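Probable dehydrogenase (Bordetella bronchiseptica, PDB 3MOI) is probably an NAD(P)-dependent oxidoreductase of the Gfo/Idh/MocA family, joining a Rossmann-type nucleotide-binding domain to a C-terminal domain typical of that family. Local coordinates at the interface of chains A and B. Sequence-based numbering; all coordinates share one arbitrary frame. Chains: chain A/B, Probable dehydrogenase.

Contact 1: the interface of chains A and B. Residues chain A 322, 326-327; chain B 256-257.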
# COMPACT_ATOMS: atom_id res chain seq x y z
N TYR A 322 -1.08 -4.84 16.59
CA TYR A 322 0.29 -4.40 16.90
C TYR A 322 0.23 -3.21 17.81
O TYR A 322 0.07 -2.10 17.35
CB TYR A 322 1.04 -4.06 15.63
CG TYR A 322 1.23 -5.26 14.76
CD1 TYR A 322 2.38 -6.07 14.84
CD2 TYR A 322 0.24 -5.64 13.87
CE1 TYR A 322 2.51 -7.22 14.00
CE2 TYR A 322 0.38 -6.74 13.05
CZ TYR A 322 1.49 -7.52 13.11
OH TYR A 322 1.53 -8.59 12.25
N GLY A 326 3.49 -4.30 22.12
CA GLY A 326 3.82 -5.46 21.29
C GLY A 326 2.54 -6.06 20.71
O GLY A 326 1.47 -5.54 20.90
N VAL A 327 2.69 -7.19 20.02
CA VAL A 327 1.64 -7.85 19.30
C VAL A 327 0.71 -8.64 20.21
O VAL A 327 1.12 -9.13 21.23
CB VAL A 327 2.23 -8.86 18.26
CG1 VAL A 327 1.20 -9.18 17.19
CG2 VAL A 327 3.44 -8.29 17.58
N HIS B 256 8.57 -5.49 18.51
CA HIS B 256 7.52 -4.52 18.36
C HIS B 256 7.38 -3.50 19.51
O HIS B 256 7.35 -2.30 19.32
CB HIS B 256 6.23 -5.26 18.08
CG HIS B 256 6.31 -6.16 16.88
ND1 HIS B 256 5.85 -5.78 15.64
CD2 HIS B 256 6.78 -7.42 16.74
CE1 HIS B 256 6.03 -6.77 14.79
NE2 HIS B 256 6.59 -7.78 15.43
N GLY B 257 7.32 -3.95 20.73
CA GLY B 257 7.48 -2.98 21.83
C GLY B 257 8.69 -2.05 21.61
O GLY B 257 8.62 -0.82 21.79
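Strands 318-323 and 326-331 of chain A meet a loop of chain B through A:Tyr322, A:Val327 and B:His256, in part of a two-fold interface between two copies that may be the biological dimer; that loop runs directly into helix 258-265. The imidazole of B:His256 is the main piece of chain B here, with 48 Å² hidden by the partner. Its ring lies beneath a methyl of A:Val327: CG2 sits over one face, 3.7 Å from the ring centroid and displaced toward the rim, so the contact is of the CH-pi kind. With CG1 anti to the backbone N (chi1 -160°), that methyl lies over a face of A:Tyr322 in its own chain, while CG2 is turned across the interface to the histidine. The tyrosine meets the same imidazole with the CD1-CE1 bond of its ring, CE1 standing 3.6 Å from CE1 of B:His256, and CD1 comes equally near to ND1. Valine and tyrosine thus hold the imidazole from two directions and should limit its swing about the CB-CG bond. Further along, the backbone of A:Gly326 faces the start of the histidine side chain; its phi of 117° is one that glycine adopts easily, and the two backbones can draw near. There CA of A:Gly326 lies 4.0 Å from CB of B:His256 and 3.9 Å from the amide N of B:Gly257.

Contact 2: the interface of chains A and B. Residues chain A 200, 202, 204, 213-214; chain B 146-147, 306.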
# COMPACT_ATOMS: atom_id res chain seq x y z
N MET A 200 -6.49 6.30 -10.26
CA MET A 200 -5.88 6.10 -11.58
C MET A 200 -6.20 4.67 -11.86
O MET A 200 -6.04 3.86 -10.97
CB MET A 200 -4.37 6.18 -11.45
CG MET A 200 -3.54 5.90 -12.77
SD MET A 200 -2.10 4.87 -12.46
CE MET A 200 -2.96 3.36 -12.06
N GLY A 202 -5.58 1.34 -14.89
CA GLY A 202 -4.89 0.88 -16.09
C GLY A 202 -5.59 -0.32 -16.70
O GLY A 202 -6.35 -1.07 -16.03
N LEU A 204 -3.74 -2.67 -18.79
CA LEU A 204 -2.45 -2.96 -19.34
C LEU A 204 -2.38 -4.07 -20.39
O LEU A 204 -1.33 -4.30 -20.93
CB LEU A 204 -1.50 -3.25 -18.19
CG LEU A 204 -1.40 -2.04 -17.23
CD1 LEU A 204 -0.22 -2.21 -16.37
CD2 LEU A 204 -1.36 -0.67 -17.97
N ASN A 213 -5.89 -2.84 -13.19
CA ASN A 213 -5.31 -2.28 -11.95
C ASN A 213 -5.79 -0.91 -11.56
O ASN A 213 -6.15 -0.07 -12.39
CB ASN A 213 -3.79 -2.24 -12.01
CG ASN A 213 -3.26 -1.30 -13.13
OD1 ASN A 213 -3.58 -1.47 -14.28
ND2 ASN A 213 -2.45 -0.36 -12.77
N CYS A 214 -5.66 -0.60 -10.29
CA CYS A 214 -6.12 0.67 -9.83
C CYS A 214 -5.36 1.09 -8.65
O CYS A 214 -5.18 0.29 -7.77
CB CYS A 214 -7.54 0.55 -9.40
SG CYS A 214 -8.19 2.00 -8.52
N SER B 146 2.83 1.56 -14.76
CA SER B 146 1.47 2.05 -14.59
C SER B 146 1.28 2.69 -13.22
O SER B 146 0.63 3.71 -13.10
CB SER B 146 0.44 0.93 -14.76
OG SER B 146 -0.89 1.45 -14.62
N MET B 147 1.86 2.11 -12.20
CA MET B 147 1.64 2.56 -10.85
C MET B 147 2.70 1.99 -9.95
O MET B 147 3.23 0.98 -10.25
CB MET B 147 0.22 2.21 -10.35
CG MET B 147 -0.09 0.72 -9.93
SD MET B 147 -1.78 0.47 -9.29
CE MET B 147 -1.62 -1.29 -9.16
N THR B 306 4.27 -1.75 -10.60
CA THR B 306 3.56 -2.60 -11.48
C THR B 306 3.63 -2.08 -12.92
O THR B 306 3.17 -0.99 -13.27
CB THR B 306 2.12 -3.03 -10.90
OG1 THR B 306 1.05 -2.65 -11.75
CG2 THR B 306 1.91 -2.63 -9.55
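A:Asn213 ND2 donates to the hydroxyl OG of B:Ser146 at 3.0 Å, a nearly straight bond with 167° at the hydrogen. It joins strand 213-220 of chain A to strand 145-153 of chain B, in the C-terminal domain of a Gfo/Idh/MocA-type dehydrogenase. The hydroxyl lies close to the plane of the asparagine amide, as suits a bond made along an N-H. From the same nitrogen a weak second bond goes to the thioether of B:Met147, with ND2 and SD 3.6 Å apart, so the amide reaches two neighbouring residues of one strand and its rotation is restrained. The side chain of A:Asn213 starts in the cramped position between backbone N and carbonyl carbon (chi1 63°), which directs the amide toward chain B. B:Met147 comes to it from the opposite direction, extended beyond CG, and its terminal methyl CE packs on the asparagine CB at 3.7 Å. Its sulfur also lies against the backbone of the next residue on the strand, 3.7 Å from the carbonyl carbon of A:Cys214. At roughly a right angle to the asparagine, as seen from the serine, A:Leu204 closes in from a loop. Its methyl CD1 rests 3.6 Å from CB of B:Ser146, while CD2 stands 4.0 Å from OG, so the hydroxyl has apolar cover beside its polar partner.

Contact 3: the interface of chains A and B. Residues chain A 146-147, 223-225; chain B 200, 202, 213.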
# COMPACT_ATOMS: atom_id res chain seq x y z
N SER A 146 -6.63 6.70 11.80
CA SER A 146 -5.99 7.79 11.07
C SER A 146 -5.97 7.51 9.57
O SER A 146 -6.19 8.40 8.77
CB SER A 146 -4.56 8.04 11.56
OG SER A 146 -3.97 9.14 10.84
N MET A 147 -5.71 6.28 9.20
CA MET A 147 -5.54 5.94 7.81
C MET A 147 -5.66 4.44 7.65
O MET A 147 -5.40 3.75 8.56
CB MET A 147 -4.21 6.47 7.25
CG MET A 147 -2.87 5.73 7.63
SD MET A 147 -1.39 6.41 6.82
CE MET A 147 -0.25 5.36 7.70
N GLY A 223 -11.72 13.19 7.98
CA GLY A 223 -10.35 13.55 7.56
C GLY A 223 -9.44 12.34 7.44
O GLY A 223 -8.42 12.40 6.76
N ALA A 224 -9.82 11.22 8.07
CA ALA A 224 -9.09 9.97 7.84
C ALA A 224 -9.09 9.65 6.32
O ALA A 224 -10.03 10.02 5.62
CB ALA A 224 -9.70 8.87 8.64
N CYS A 225 -8.04 9.01 5.83
CA CYS A 225 -8.04 8.46 4.45
C CYS A 225 -7.69 6.98 4.35
O CYS A 225 -7.04 6.44 5.22
CB CYS A 225 -7.05 9.20 3.59
SG CYS A 225 -7.37 11.00 3.58
N MET B 200 -2.39 13.04 3.34
CA MET B 200 -3.00 13.23 4.66
C MET B 200 -1.87 12.89 5.59
O MET B 200 -1.21 11.91 5.33
CB MET B 200 -4.06 12.16 4.89
CG MET B 200 -4.76 12.17 6.31
SD MET B 200 -4.96 10.50 6.96
CE MET B 200 -3.23 10.13 7.24
N GLY B 202 -0.75 12.45 9.96
CA GLY B 202 -1.21 12.38 11.35
C GLY B 202 -0.05 12.60 12.31
O GLY B 202 1.15 12.39 11.98
N ASN B 213 2.74 9.68 10.74
CA ASN B 213 2.27 8.90 9.58
C ASN B 213 1.75 9.70 8.42
O ASN B 213 1.22 10.80 8.55
CB ASN B 213 1.19 7.91 9.98
CG ASN B 213 -0.10 8.61 10.52
OD1 ASN B 213 -0.05 9.36 11.46
ND2 ASN B 213 -1.21 8.32 9.93
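B:Met200, on strand 194-202, pushes its thioether between strand 145-153 of chain A and the start of strand 225-231, and this is the tightly packed part: 69 Å² of the methionine is hidden, far more than of any other residue here. The patch belongs to the two-fold interface between two copies, possibly a dimer. Its CG is anti to the backbone N (chi1 176°), and the chain then bends at its next two torsions, which curls the sulfur and methyl onto A:Ser146 and A:Met147. The sulfur SD stands only 3.0 Å from the carbonyl O of A:Ser146. That oxygen lies near the extension of the CG-SD bond, with about 155° at the sulfur, a geometry in which a favourable sulfur-oxygen contact is possible. The methyl CE continues to CB of A:Met147 at 3.8 Å, the two methionines meeting at a slant. A:Cys225 also meets the methionine, its SG lying 3.7 Å from CB of B:Met200, and the backbone N of that cysteine comes 3.6 Å from SD. Packing thins out beyond these groups. A:Ala224 loses only 1 Å² to the partner, and B:Gly202 3 Å², its CA staying 4.3 Å from OG of A:Ser146. ND2 of B:Asn213 donates to that hydroxyl, the two-fold counterpart of the bond from A:Asn213 to B:Ser146. A:Gly223 touches at the loop edge, with its carbonyl O 3.7 Å from CG of B:Met200.

Contact 4: the interface of chains A and B. Residues chain A 236, 240-241, 256; chain B 243, 313, 322.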
# COMPACT_ATOMS: atom_id res chain seq x y z
N PHE A 236 2.59 -10.15 -9.35
CA PHE A 236 2.81 -10.35 -7.91
C PHE A 236 1.56 -11.02 -7.36
O PHE A 236 0.46 -10.86 -7.92
CB PHE A 236 3.11 -9.05 -7.17
CG PHE A 236 3.35 -9.24 -5.70
CD1 PHE A 236 4.36 -10.07 -5.26
CD2 PHE A 236 2.57 -8.65 -4.77
CE1 PHE A 236 4.58 -10.26 -3.92
CE2 PHE A 236 2.78 -8.86 -3.42
CZ PHE A 236 3.80 -9.67 -3.01
N GLU A 240 1.29 -13.98 -0.53
CA GLU A 240 2.60 -14.02 0.12
C GLU A 240 2.67 -13.11 1.35
O GLU A 240 3.42 -13.38 2.26
CB GLU A 240 3.70 -13.63 -0.85
CG GLU A 240 5.10 -13.82 -0.24
CD GLU A 240 6.21 -13.75 -1.28
OE1 GLU A 240 5.90 -13.80 -2.49
OE2 GLU A 240 7.39 -13.62 -0.90
N MET A 241 1.93 -12.01 1.37
CA MET A 241 2.02 -11.09 2.50
C MET A 241 0.87 -11.35 3.44
O MET A 241 0.73 -10.68 4.45
CB MET A 241 2.10 -9.64 2.02
CG MET A 241 3.51 -9.25 1.40
SD MET A 241 3.41 -7.64 0.61
CE MET A 241 5.05 -7.78 -0.03
N HIS A 256 2.44 -18.48 -9.94
CA HIS A 256 2.46 -17.20 -10.60
C HIS A 256 2.13 -17.22 -12.10
O HIS A 256 1.29 -16.50 -12.60
CB HIS A 256 3.78 -16.53 -10.29
CG HIS A 256 4.05 -16.39 -8.82
ND1 HIS A 256 3.80 -15.23 -8.13
CD2 HIS A 256 4.55 -17.26 -7.92
CE1 HIS A 256 4.14 -15.38 -6.87
NE2 HIS A 256 4.61 -16.60 -6.71
N PHE B 243 11.17 -10.06 4.03
CA PHE B 243 12.10 -11.17 4.42
C PHE B 243 12.78 -11.00 5.77
O PHE B 243 13.82 -11.63 6.04
CB PHE B 243 13.14 -11.33 3.32
CG PHE B 243 12.58 -11.22 1.94
CD1 PHE B 243 11.95 -12.32 1.35
CD2 PHE B 243 12.62 -10.00 1.24
CE1 PHE B 243 11.41 -12.23 0.07
CE2 PHE B 243 12.06 -9.87 -0.04
CZ PHE B 243 11.46 -11.02 -0.63
N ARG B 313 9.71 -6.02 -7.41
CA ARG B 313 9.82 -5.88 -5.96
C ARG B 313 11.26 -6.08 -5.48
O ARG B 313 11.97 -6.94 -6.00
CB ARG B 313 8.97 -6.95 -5.33
CG ARG B 313 9.02 -7.05 -3.82
CD ARG B 313 8.33 -8.34 -3.38
NE ARG B 313 8.36 -8.47 -1.93
CZ ARG B 313 8.21 -9.60 -1.29
NH1 ARG B 313 8.04 -10.76 -1.94
NH2 ARG B 313 8.23 -9.57 0.02
N TYR B 322 8.13 -10.51 -11.10
CA TYR B 322 6.97 -11.40 -11.25
C TYR B 322 6.42 -11.25 -12.64
O TYR B 322 5.65 -10.35 -12.90
CB TYR B 322 5.91 -11.07 -10.23
CG TYR B 322 6.39 -11.32 -8.83
CD1 TYR B 322 6.18 -12.56 -8.18
CD2 TYR B 322 7.11 -10.36 -8.16
CE1 TYR B 322 6.67 -12.77 -6.86
CE2 TYR B 322 7.57 -10.56 -6.87
CZ TYR B 322 7.36 -11.74 -6.23
OH TYR B 322 7.85 -11.83 -4.95
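A salt bridge crosses the interface between A:Glu240, in the 3-10 helix 238-241, and B:Arg313, on strand 310-314: NH1 donates to the carboxylate OE2 at 3.1 Å, with 162° at the hydrogen. It belongs to the two-fold interface between two copies, perhaps a dimer. The oxygen lies in the guanidinium plane, but the arginine comes down on the carboxylate from well above its plane, so this is a one-pronged bridge and not a flat paired one. Within chain B the same NH1 also donates to the phenol OH of B:Tyr322 at 3.2 Å, again in the guanidinium plane. These two bonds fix the turn of the arginine head, which an extended chain (chi1 176°) carries out to the partner. Among the aromatic contacts, the ring of A:Phe236 meets B:Tyr322 edge to face, with centroids 5.0 Å apart and planes at 76°. Its CD1 stands over the tyrosine face, 3.6 Å from CZ, while the two side chains lie next to each other and point the same way. The backbone N of A:Phe236 adds a contact to the tyrosine CB at 3.6 Å, seating the base of that side chain. Apolar groups sandwich the guanidinium. B:Phe243, from its own chain, places CZ 3.4 Å above one face near the rim. The opposite face is covered from chain A by the methyl of A:Met241, whose CE lies 3.6 Å from NH2 of B:Arg313.

Contacts 2 and 3 are largely the two-fold mates of one another, with Ser146, Met147, Met200 and Asn213 used on exchanged chains; the centres of their C-alpha atoms lie about 23 Å apart. Measured likewise, contacts 1 and 4, about 25 Å apart, are related through the pair Tyr322 and His256, so each shows a different share of the same meeting. Contacts 2 and 4 lie about 17 Å apart, contacts 1 and 2 about 34 Å. Strands between 145 and 331, with loops and the 3-10 helix 238-241, build a broad symmetric surface. That is compatible with a stable dimer, though the structure alone does not prove one in solution.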